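Dye type peroxidase A (Streptomyces lividans 1326, PDB 6GZW) is a dye-decolourising haem peroxidase that probably uses hydrogen peroxide to oxidise dyes and other reducing substrates at its haem. Local coordinates at residues A[70-74]-A[136-140]. Residues are numbered along the deposited sequence; the frame is centred on the assembly and turned at random.
Sequences DTDVA and LVAFH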
loop_
_atom_site.group_PDB
_atom_site.type_symbol
_atom_site.label_atom_id
_atom_site.label_comp_id
_atom_site.label_asym_id
_atom_site.label_seq_id
_atom_site.Cartn_x
_atom_site.Cartn_y
_atom_site.Cartn_z
ATOM N N ASP A 70 -10.564 -20.507 4.946
ATOM C CA ASP A 70 -9.481 -19.694 4.427
ATOM C C ASP A 70 -9.839 -19.166 3.034
ATOM O O ASP A 70 -10.467 -19.863 2.262
ATOM C CB ASP A 70 -8.164 -20.450 4.374
ATOM C CG ASP A 70 -7.007 -19.532 4.086
ATOM O OD1 ASP A 70 -6.486 -18.951 5.057
ATOM O OD2 ASP A 70 -6.648 -19.466 2.892
ATOM N N THR A 71 -9.422 -17.935 2.727
ATOM C CA THR A 71 -9.846 -17.312 1.474
ATOM C C THR A 71 -8.933 -17.623 0.293
ATOM O O THR A 71 -9.267 -17.250 -0.855
ATOM C CB THR A 71 -9.849 -15.782 1.636
ATOM O OG1 THR A 71 -8.506 -15.354 1.922
ATOM C CG2 THR A 71 -10.842 -15.352 2.741
ATOM N N ASP A 72 -7.786 -18.256 0.538
ATOM C CA ASP A 72 -6.735 -18.517 -0.449
ATOM C C ASP A 72 -5.942 -17.264 -0.904
ATOM O O ASP A 72 -5.072 -17.404 -1.746
ATOM C CB ASP A 72 -7.257 -19.237 -1.700
ATOM C CG ASP A 72 -7.799 -20.600 -1.379
ATOM O OD1 ASP A 72 -7.050 -21.404 -0.808
ATOM O OD2 ASP A 72 -8.944 -20.877 -1.764
ATOM N N VAL A 73 -6.204 -16.092 -0.322
ATOM C CA VAL A 73 -5.527 -14.860 -0.761
ATOM C C VAL A 73 -3.997 -14.954 -0.565
ATOM O O VAL A 73 -3.243 -14.443 -1.392
ATOM C CB VAL A 73 -6.113 -13.596 -0.075
ATOM C CG1 VAL A 73 -5.275 -12.344 -0.339
ATOM C CG2 VAL A 73 -7.541 -13.360 -0.531
ATOM N N ALA A 74 -3.567 -15.591 0.531
ATOM C CA ALA A 74 -2.120 -15.735 0.809
ATOM C C ALA A 74 -1.515 -17.027 0.263
ATOM O O ALA A 74 -0.324 -17.276 0.413
ATOM C CB ALA A 74 -1.847 -15.568 2.288
ATOM N N LEU A 136 -0.373 -9.264 -0.164
ATOM C CA LEU A 136 -1.434 -10.275 -0.105
ATOM C C LEU A 136 -1.412 -10.997 1.229
ATOM O O LEU A 136 -2.465 -11.165 1.869
ATOM C CB LEU A 136 -1.373 -11.272 -1.272
ATOM C CG LEU A 136 -1.456 -10.670 -2.683
ATOM C CD1 LEU A 136 -1.610 -11.785 -3.704
ATOM C CD2 LEU A 136 -2.558 -9.631 -2.814
ATOM N N VAL A 137 -0.210 -11.360 1.687
ATOM C CA VAL A 137 -0.063 -11.929 3.035
ATOM C C VAL A 137 -0.622 -10.973 4.066
ATOM O O VAL A 137 -1.362 -11.367 4.976
ATOM C CB VAL A 137 1.419 -12.282 3.357
ATOM C CG1 VAL A 137 1.587 -12.677 4.810
ATOM C CG2 VAL A 137 1.917 -13.384 2.427
ATOM N N ALA A 138 -0.263 -9.687 3.969
ATOM C CA ALA A 138 -0.754 -8.755 4.936
ATOM C C ALA A 138 -2.283 -8.600 4.915
ATOM O O ALA A 138 -2.925 -8.577 5.958
ATOM C CB ALA A 138 -0.095 -7.393 4.727
ATOM N N PHE A 139 -2.843 -8.444 3.723
ATOM C CA PHE A 139 -4.292 -8.262 3.599
ATOM C C PHE A 139 -5.054 -9.486 4.128
ATOM O O PHE A 139 -6.019 -9.382 4.886
ATOM C CB PHE A 139 -4.729 -8.003 2.177
ATOM C CG PHE A 139 -6.207 -7.771 2.078
ATOM C CD1 PHE A 139 -6.745 -6.539 2.404
ATOM C CD2 PHE A 139 -7.079 -8.825 1.799
ATOM C CE1 PHE A 139 -8.121 -6.333 2.435
ATOM C CE2 PHE A 139 -8.447 -8.625 1.828
ATOM C CZ PHE A 139 -8.983 -7.385 2.111
ATOM N N HIS A 140 -4.572 -10.648 3.738
ATOM C CA HIS A 140 -5.175 -11.905 4.186
ATOM C C HIS A 140 -5.213 -11.961 5.715
ATOM O O HIS A 140 -6.220 -12.351 6.284
ATOM C CB HIS A 140 -4.386 -13.075 3.613
ATOM C CG HIS A 140 -4.737 -14.422 4.163
ATOM N ND1 HIS A 140 -3.955 -15.074 5.096
ATOM C CD2 HIS A 140 -5.734 -15.279 3.845
ATOM C CE1 HIS A 140 -4.495 -16.257 5.359
ATOM N NE2 HIS A 140 -5.575 -16.404 4.612
#
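Val73 and Ala74 are the loop's share of the apolar centre of this contact, which packs the loop between helix 43-61 and strand 83-89 against helix 135-149 in the N-terminal ferredoxin-like half of the Dyp-type peroxidase fold. Val73 CG1 lies 4.2 Å from Leu136 CB and meets the rim of the Phe139 ring at CD2, 4.5 Å away. One residue on, Ala74 CB lies 4.4 Å from Val137 CG2 and sits over one face of the His140 imidazole, a CH-pi contact 3.8 Å from the ring centroid. Leu136 and His140 are one helical turn apart, so both can face the loop. The second subunit closes over this region: its His307 packs edge-to-face with Phe139. Farther out, the contact turns polar around the rim of the imidazole, where Thr71 OG1 approaches His140 CD2 at 3.4 Å. The same hydroxyl accepts a hydrogen bond from Val73 N, closing an ST turn, and Lys249 of the second subunit donates to the Thr71 carbonyl. Asp70 combines a second turn with the link to the helix: OD2 accepts from Asp72 N, giving an Asx turn, while OD1, which also accepts from Ala66 N, takes a hydrogen bond from His140 NE2 at 2.7 Å.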